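Local coordinates for protein lysine-sensitive aspartokinase 3 (Escherichia coli, PDB 2J0W) that catalyses the ATP-dependent phosphorylation of L-aspartate to 4-phospho-L-aspartate, the first step of lysine biosynthesis, under feedback control by lysine, at residues R147-D150 with A155-D158; P231-A236 with D435-V440. All blocks are in the same frame, centred on the assembly; numbering follows the deposited sequence.

Interaction 1: residues R147-D150 with A155-D158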
ATOM      1  N   ARG A 147     -29.806 -12.381 -14.041  1.00 39.51           N
ATOM      2  CA  ARG A 147     -29.891 -10.938 -14.272  1.00 34.28           C
ATOM      3  C   ARG A 147     -28.616 -10.247 -13.841  1.00 37.54           C
ATOM      4  O   ARG A 147     -28.101 -10.516 -12.754  1.00 42.84           O
ATOM      5  CB  ARG A 147     -31.033 -10.323 -13.487  1.00 33.94           C
ATOM      6  CG  ARG A 147     -31.290  -8.866 -13.857  1.00 38.46           C
ATOM      7  CD  ARG A 147     -32.532  -8.782 -14.709  1.00 51.73           C
ATOM      8  NE  ARG A 147     -32.491  -9.793 -15.762  1.00 64.85           N
ATOM      9  CZ  ARG A 147     -33.572 -10.341 -16.306  1.00 68.42           C
ATOM     10  NH1 ARG A 147     -34.780  -9.970 -15.894  1.00 63.85           N
ATOM     11  NH2 ARG A 147     -33.445 -11.263 -17.253  1.00 62.48           N
ATOM     12  N   THR A 148     -28.105  -9.342 -14.677  1.00 38.41           N
ATOM     13  CA  THR A 148     -26.882  -8.609 -14.341  1.00 34.16           C
ATOM     14  C   THR A 148     -27.074  -7.139 -14.664  1.00 29.35           C
ATOM     15  O   THR A 148     -28.104  -6.746 -15.172  1.00 32.01           O
ATOM     16  CB  THR A 148     -25.656  -9.123 -15.153  1.00 43.07           C
ATOM     17  OG1 THR A 148     -25.748  -8.675 -16.516  1.00 40.08           O
ATOM     18  CG2 THR A 148     -25.603 -10.650 -15.129  1.00 34.40           C
ATOM     19  N   ASN A 149     -26.079  -6.325 -14.355  1.00 32.21           N
ATOM     20  CA  ASN A 149     -26.145  -4.912 -14.666  1.00 37.43           C
ATOM     21  C   ASN A 149     -25.897  -4.789 -16.173  1.00 42.31           C
ATOM     22  O   ASN A 149     -25.909  -5.784 -16.895  1.00 39.59           O
ATOM     23  CB  ASN A 149     -25.046  -4.159 -13.923  1.00 40.50           C
ATOM     24  CG  ASN A 149     -23.681  -4.761 -14.165  1.00 47.23           C
ATOM     25  OD1 ASN A 149     -23.448  -5.410 -15.185  1.00 61.89           O
ATOM     26  ND2 ASN A 149     -22.767  -4.542 -13.233  1.00 53.57           N
ATOM     27  N   ASP A 150     -25.623  -3.569 -16.626  1.00 47.18           N
ATOM     28  CA  ASP A 150     -25.381  -3.305 -18.040  1.00 49.14           C
ATOM     29  C   ASP A 150     -23.904  -3.158 -18.396  1.00 49.85           C
ATOM     30  O   ASP A 150     -23.572  -2.651 -19.476  1.00 52.63           O
ATOM     31  CB  ASP A 150     -26.140  -2.045 -18.465  1.00 50.43           C
ATOM     32  CG  ASP A 150     -25.691  -0.806 -17.708  1.00 55.19           C
ATOM     33  OD1 ASP A 150     -26.482   0.164 -17.644  1.00 68.96           O
ATOM     34  OD2 ASP A 150     -24.552  -0.792 -17.186  1.00 44.62           O
ATOM     35  N   ALA A 155     -20.221  -8.303 -16.896  1.00 43.38           N
ATOM     36  CA  ALA A 155     -21.418  -7.908 -16.171  1.00 46.98           C
ATOM     37  C   ALA A 155     -21.382  -8.447 -14.753  1.00 51.19           C
ATOM     38  O   ALA A 155     -20.813  -9.493 -14.494  1.00 52.76           O
ATOM     39  CB  ALA A 155     -22.660  -8.423 -16.891  1.00 48.01           C
ATOM     40  N   GLU A 156     -22.003  -7.724 -13.835  1.00 55.60           N
ATOM     41  CA  GLU A 156     -22.027  -8.135 -12.445  1.00 59.11           C
ATOM     42  C   GLU A 156     -23.427  -8.599 -12.065  1.00 59.66           C
ATOM     43  O   GLU A 156     -24.416  -7.890 -12.282  1.00 58.82           O
ATOM     44  CB  GLU A 156     -21.599  -6.973 -11.562  1.00 64.93           C
ATOM     45  CG  GLU A 156     -20.196  -6.480 -11.865  1.00 79.21           C
ATOM     46  CD  GLU A 156     -19.940  -5.091 -11.311  1.00 87.29           C
ATOM     47  OE1 GLU A 156     -20.448  -4.802 -10.203  1.00 89.45           O
ATOM     48  OE2 GLU A 156     -19.228  -4.299 -11.974  1.00 85.86           O
ATOM     49  N   PRO A 157     -23.524  -9.806 -11.487  1.00 55.35           N
ATOM     50  CA  PRO A 157     -24.790 -10.413 -11.066  1.00 53.78           C
ATOM     51  C   PRO A 157     -25.582  -9.685  -9.999  1.00 50.51           C
ATOM     52  O   PRO A 157     -25.019  -9.159  -9.054  1.00 47.83           O
ATOM     53  CB  PRO A 157     -24.371 -11.814 -10.615  1.00 52.66           C
ATOM     54  CG  PRO A 157     -22.971 -11.613 -10.137  1.00 58.10           C
ATOM     55  CD  PRO A 157     -22.388 -10.696 -11.190  1.00 47.34           C
ATOM     56  N   ASP A 158     -26.900  -9.655 -10.183  1.00 51.98           N
ATOM     57  CA  ASP A 158     -27.824  -9.057  -9.221  1.00 54.63           C
ATOM     58  C   ASP A 158     -28.343 -10.244  -8.377  1.00 52.79           C
ATOM     59  O   ASP A 158     -29.311 -10.922  -8.761  1.00 47.62           O
ATOM     60  CB  ASP A 158     -28.996  -8.370  -9.954  1.00 56.14           C
ATOM     61  CG  ASP A 158     -30.056  -7.810  -8.994  1.00 59.59           C
ATOM     62  OD1 ASP A 158     -30.579  -8.577  -8.150  1.00 60.67           O
ATOM     63  OD2 ASP A 158     -30.370  -6.603  -9.084  1.00 59.63           O
TER

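Interaction 2: residues P231-A236 with D435-V440. With ADP (adenosine-5'-diphosphate), chain D.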
ATOM      1  N   PRO A 231       0.310 -26.421 -13.260  1.00 60.18           N
ATOM      2  CA  PRO A 231       1.058 -27.592 -13.719  1.00 60.53           C
ATOM      3  C   PRO A 231       1.759 -27.303 -15.022  1.00 62.35           C
ATOM      4  O   PRO A 231       2.737 -27.955 -15.367  1.00 65.79           O
ATOM      5  CB  PRO A 231      -0.031 -28.651 -13.879  1.00 57.99           C
ATOM      6  CG  PRO A 231      -0.964 -28.301 -12.789  1.00 57.82           C
ATOM      7  CD  PRO A 231      -1.084 -26.800 -12.981  1.00 53.29           C
ATOM      8  N   ARG A 232       1.263 -26.307 -15.742  1.00 62.14           N
ATOM      9  CA  ARG A 232       1.855 -25.959 -17.022  1.00 60.50           C
ATOM     10  C   ARG A 232       3.123 -25.169 -16.864  1.00 60.61           C
ATOM     11  O   ARG A 232       3.797 -24.885 -17.852  1.00 62.14           O
ATOM     12  CB  ARG A 232       0.877 -25.165 -17.872  1.00 58.40           C
ATOM     13  CG  ARG A 232      -0.465 -25.798 -17.974  1.00 60.48           C
ATOM     14  CD  ARG A 232      -1.325 -25.118 -19.003  1.00 69.76           C
ATOM     15  NE  ARG A 232      -2.625 -25.772 -19.063  1.00 80.19           N
ATOM     16  CZ  ARG A 232      -3.506 -25.601 -20.037  1.00 87.42           C
ATOM     17  NH1 ARG A 232      -3.225 -24.788 -21.045  1.00 91.07           N
ATOM     18  NH2 ARG A 232      -4.665 -26.245 -19.999  1.00 89.35           N
ATOM     19  N   VAL A 233       3.427 -24.785 -15.626  1.00 60.23           N
ATOM     20  CA  VAL A 233       4.656 -24.042 -15.349  1.00 62.32           C
ATOM     21  C   VAL A 233       5.597 -24.872 -14.479  1.00 63.28           C
ATOM     22  O   VAL A 233       6.815 -24.839 -14.656  1.00 61.97           O
ATOM     23  CB  VAL A 233       4.401 -22.726 -14.597  1.00 60.95           C
ATOM     24  CG1 VAL A 233       5.543 -21.740 -14.897  1.00 54.38           C
ATOM     25  CG2 VAL A 233       3.050 -22.140 -14.955  1.00 62.29           C
ATOM     26  N   VAL A 234       5.011 -25.604 -13.536  1.00 62.28           N
ATOM     27  CA  VAL A 234       5.766 -26.460 -12.636  1.00 63.82           C
ATOM     28  C   VAL A 234       5.297 -27.892 -12.820  1.00 63.71           C
ATOM     29  O   VAL A 234       4.257 -28.296 -12.303  1.00 60.26           O
ATOM     30  CB  VAL A 234       5.578 -26.022 -11.157  1.00 66.61           C
ATOM     31  CG1 VAL A 234       6.418 -26.886 -10.207  1.00 64.24           C
ATOM     32  CG2 VAL A 234       5.972 -24.569 -11.024  1.00 69.36           C
ATOM     33  N   SER A 235       6.075 -28.630 -13.602  1.00 66.96           N
ATOM     34  CA  SER A 235       5.807 -30.030 -13.907  1.00 71.50           C
ATOM     35  C   SER A 235       5.685 -30.797 -12.585  1.00 71.35           C
ATOM     36  O   SER A 235       4.770 -31.600 -12.377  1.00 70.37           O
ATOM     37  CB  SER A 235       6.964 -30.594 -14.738  1.00 75.16           C
ATOM     38  OG  SER A 235       7.489 -29.598 -15.602  1.00 75.54           O
ATOM     39  N   ALA A 236       6.620 -30.515 -11.689  1.00 69.84           N
ATOM     40  CA  ALA A 236       6.662 -31.147 -10.383  1.00 68.75           C
ATOM     41  C   ALA A 236       5.602 -30.607  -9.435  1.00 69.48           C
ATOM     42  O   ALA A 236       5.700 -30.801  -8.222  1.00 70.77           O
ATOM     43  CB  ALA A 236       8.029 -30.958  -9.774  1.00 69.86           C
ATOM     44  N   ASP A 435      11.040 -13.159 -16.841  1.00 60.95           N
ATOM     45  CA  ASP A 435      11.635 -13.974 -15.778  1.00 64.41           C
ATOM     46  C   ASP A 435      10.549 -14.635 -14.919  1.00 65.50           C
ATOM     47  O   ASP A 435      10.842 -15.442 -14.030  1.00 64.97           O
ATOM     48  CB  ASP A 435      12.528 -13.106 -14.874  1.00 68.39           C
ATOM     49  CG  ASP A 435      13.640 -12.394 -15.635  1.00 72.01           C
ATOM     50  OD1 ASP A 435      14.321 -11.537 -15.029  1.00 68.20           O
ATOM     51  OD2 ASP A 435      13.838 -12.690 -16.832  1.00 80.30           O
ATOM     52  N   ALA A 436       9.296 -14.293 -15.202  1.00 64.62           N
ATOM     53  CA  ALA A 436       8.152 -14.803 -14.455  1.00 65.37           C
ATOM     54  C   ALA A 436       8.149 -16.289 -14.081  1.00 66.13           C
ATOM     55  O   ALA A 436       8.186 -16.638 -12.900  1.00 64.51           O
ATOM     56  CB  ALA A 436       6.870 -14.460 -15.200  1.00 65.88           C
ATOM     57  N   GLU A 437       8.096 -17.169 -15.073  1.00 68.82           N
ATOM     58  CA  GLU A 437       8.047 -18.597 -14.785  1.00 71.42           C
ATOM     59  C   GLU A 437       9.280 -19.176 -14.091  1.00 72.25           C
ATOM     60  O   GLU A 437       9.141 -20.001 -13.181  1.00 71.88           O
ATOM     61  CB  GLU A 437       7.736 -19.378 -16.063  1.00 71.59           C
ATOM     62  CG  GLU A 437       6.402 -19.001 -16.676  1.00 67.54           C
ATOM     63  CD  GLU A 437       5.996 -19.905 -17.815  1.00 69.98           C
ATOM     64  OE1 GLU A 437       6.863 -20.245 -18.649  1.00 80.52           O
ATOM     65  OE2 GLU A 437       4.805 -20.265 -17.889  1.00 65.40           O
ATOM     66  N   GLN A 438      10.476 -18.756 -14.501  1.00 71.65           N
ATOM     67  CA  GLN A 438      11.691 -19.268 -13.868  1.00 72.95           C
ATOM     68  C   GLN A 438      11.643 -18.991 -12.353  1.00 72.11           C
ATOM     69  O   GLN A 438      12.155 -19.774 -11.544  1.00 73.07           O
ATOM     70  CB  GLN A 438      12.944 -18.634 -14.482  1.00 72.44           C
ATOM     71  CG  GLN A 438      14.224 -19.314 -14.016  1.00 78.32           C
ATOM     72  CD  GLN A 438      15.490 -18.564 -14.402  1.00 82.87           C
ATOM     73  OE1 GLN A 438      16.597 -18.969 -14.043  1.00 82.68           O
ATOM     74  NE2 GLN A 438      15.333 -17.465 -15.125  1.00 83.94           N
ATOM     75  N   VAL A 439      11.018 -17.880 -11.974  1.00 67.21           N
ATOM     76  CA  VAL A 439      10.879 -17.532 -10.571  1.00 63.43           C
ATOM     77  C   VAL A 439       9.916 -18.521  -9.914  1.00 62.29           C
ATOM     78  O   VAL A 439      10.225 -19.105  -8.877  1.00 62.77           O
ATOM     79  CB  VAL A 439      10.334 -16.094 -10.411  1.00 65.65           C
ATOM     80  CG1 VAL A 439       9.970 -15.818  -8.955  1.00 57.72           C
ATOM     81  CG2 VAL A 439      11.376 -15.097 -10.886  1.00 64.99           C
ATOM     82  N   VAL A 440       8.753 -18.713 -10.525  1.00 60.83           N
ATOM     83  CA  VAL A 440       7.756 -19.634  -9.988  1.00 64.06           C
ATOM     84  C   VAL A 440       8.366 -21.007  -9.749  1.00 66.39           C
ATOM     85  O   VAL A 440       8.060 -21.689  -8.764  1.00 64.06           O
ATOM     86  CB  VAL A 440       6.585 -19.784 -10.953  1.00 60.70           C
ATOM     87  CG1 VAL A 440       5.579 -20.779 -10.410  1.00 46.46           C
ATOM     88  CG2 VAL A 440       5.950 -18.432 -11.165  1.00 65.46           C
TER
HETATM   89  PB  ADP D 820     -11.963 -24.827 -17.832  1.00 54.19           P
HETATM   90  O1B ADP D 820     -12.217 -26.184 -17.297  1.00 58.10           O
HETATM   91  O2B ADP D 820     -12.544 -24.640 -19.213  1.00 57.23           O
HETATM   92  O3B ADP D 820     -12.488 -23.717 -16.862  1.00 61.57           O
HETATM   93  PA  ADP D 820      -9.368 -23.512 -17.828  1.00 48.62           P
HETATM   94  O1A ADP D 820      -8.335 -23.562 -18.891  1.00 40.42           O
HETATM   95  O2A ADP D 820     -10.151 -22.242 -17.727  1.00 47.24           O
HETATM   96  O3A ADP D 820     -10.380 -24.708 -17.989  1.00 40.30           O
HETATM   97  O5' ADP D 820      -8.493 -23.817 -16.507  1.00 49.04           O
HETATM   98  C5' ADP D 820      -7.828 -25.059 -16.114  1.00 39.04           C
HETATM   99  C4' ADP D 820      -6.337 -24.772 -16.103  1.00 39.60           C
HETATM  100  O4' ADP D 820      -5.860 -23.715 -15.219  1.00 46.89           O
HETATM  101  C3' ADP D 820      -5.387 -25.899 -15.794  1.00 48.89           C
HETATM  102  O3' ADP D 820      -5.493 -26.756 -16.953  1.00 52.51           O
HETATM  103  C2' ADP D 820      -4.086 -25.140 -15.643  1.00 46.84           C
HETATM  104  O2' ADP D 820      -3.490 -24.875 -16.901  1.00 53.91           O
HETATM  105  C1' ADP D 820      -4.473 -23.871 -14.973  1.00 50.60           C
HETATM  106  N9  ADP D 820      -4.039 -23.724 -13.503  1.00 54.44           N
HETATM  107  C8  ADP D 820      -3.408 -22.608 -13.078  1.00 55.18           C
HETATM  108  N7  ADP D 820      -3.082 -22.598 -11.802  1.00 55.99           N
HETATM  109  C5  ADP D 820      -3.539 -23.779 -11.360  1.00 52.39           C
HETATM  110  C6  ADP D 820      -3.478 -24.363 -10.040  1.00 55.22           C
HETATM  111  N6  ADP D 820      -2.960 -23.787  -9.013  1.00 55.44           N
HETATM  112  N1  ADP D 820      -4.059 -25.642  -9.940  1.00 59.68           N
HETATM  113  C2  ADP D 820      -4.640 -26.307 -11.034  1.00 57.86           C
HETATM  114  N3  ADP D 820      -4.692 -25.753 -12.279  1.00 52.07           N
HETATM  115  C4  ADP D 820      -4.141 -24.520 -12.395  1.00 49.01           C

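Interaction 1: residues R147-D150 with A155-D158
Asn149 OD1 is gripped by two backbone N-H groups: that of Glu156, 3.0 Å from Asn149 OD1, and that of Arg151 in the turn between the segments. The Glu156 N-H points almost straight at the oxygen (163°) but reaches it from above the amide plane rather than on a lone pair. Asn149 folds back to this spot because its CG sits between its own backbone N and carbonyl carbon (chi1 53°). Its ND2 lies 3.2 Å from Glu156 CB, and the amide and carboxylate planes stand steeply to one another, 74° apart. An asparagine suits the place, since its short amide is an acceptor within reach of both N-H groups; an alanine here would probably leave the N-H groups of Glu156 and Arg151 without this acceptor and let the turn move more freely.

Backbone bonds close the rest. Asn149 N donates to Glu156 O over 3.1 Å, and Asp158 N to Arg147 O over 3.0 Å. They flank Thr148 and Pro157, a single antiparallel bridge of the non-hydrogen-bonded kind, whose CA atoms are 4.3 Å apart. A proline fits this position because its nitrogen has no hydrogen and none is needed across such a pair. Buried Thr148 turns OG1 to its neighbour, bonding Asn149 O over 2.9 Å on an in-plane lone pair, while Ala155 CB, a methyl small enough to fit, packs beside the hydroxyl.

This closed loop follows strand 137-139 and leads into helix 159-176, which Asp158 caps as its N-cap residue through OD1 to Ala161 N. The backbones of Thr148 and Ala155 also bond the hairpin of strands 185-187 and 193-195, at Ser187 and Thr195, and Pro157 rests on Tyr203 and Leu207 of helix 200-211.

Interaction 2: residues P231-A236 with D435-V440
Val233 holds CG1 anti to its backbone N (chi1 -154°), and Glu437 sets CG anti to its own carbonyl carbon (chi1 -60°), the two rotations that bring this methyl onto the flank of the glutamate. The valine crosses the extended glutamate chain at a slant, with Val233 CG1 3.4 Å from Glu437 CG and the carboxylate oxygen Glu437 OE2 also 3.4 Å from Val233 CG1. The contact is thus made by the aliphatic part of the glutamate and one oxygen of its carboxylate. A glutamate suits such a partly exposed site, since its methylenes can cover a valine while the carboxylate stays at the partly exposed margin; the same side chain also touches Arg306 of strand 299-313.

One helical turn further on, Val440 presents CG1 to Val234 CG2 at 3.9 Å. Here the two branched side chains meet methyl to methyl, and both residues are buried. Thr229 touches both valines, so the apolar patch continues into the same loop. Residues 437 and 440, three apart, fall on one face of helix 436-448, and short beta-branched valines let the loop lie close to it. The interface is small, 180 Å² in all, and rests on van der Waals contact.

On the nucleotide side of the loop, Arg232 extends its chain from CG to NE and donates from NH2 to ADP O3' over 3.2 Å, a bent bond (140°). NH2 also forms a salt bridge with Asp222, which probably holds the guanidinium beside the ribose hydroxyls. Pro231 lays CD 3.8 Å from ADP N3, at the adenine.

Pro231 and Arg232 belong to the nucleotide site of the amino acid kinase fold, and the same loop is backed here by a helix of the ACT region.

Interaction 1 comes wholly earlier in the chain than interaction 2, and their centres are 36 Å apart, on opposite sides of the chain's centre, with nearest atoms about 24 Å apart. Both draw on the amino acid kinase part: the loop of interaction 1 follows strand 137-139, one outermost strand of the nine-stranded sheet, whereas residues 231-236 follow strand 226-227, the other. Interaction 1 is local, and the side chain of Ala155 is about 13 Å from the bound aspartate, so it does not touch the substrate. Interaction 2 joins segments 199 residues apart, linking the ADP-binding loop to helix 436-448. Interaction 1 thus stays within the catalytic part, while interaction 2 bridges to the region required for homodimerization.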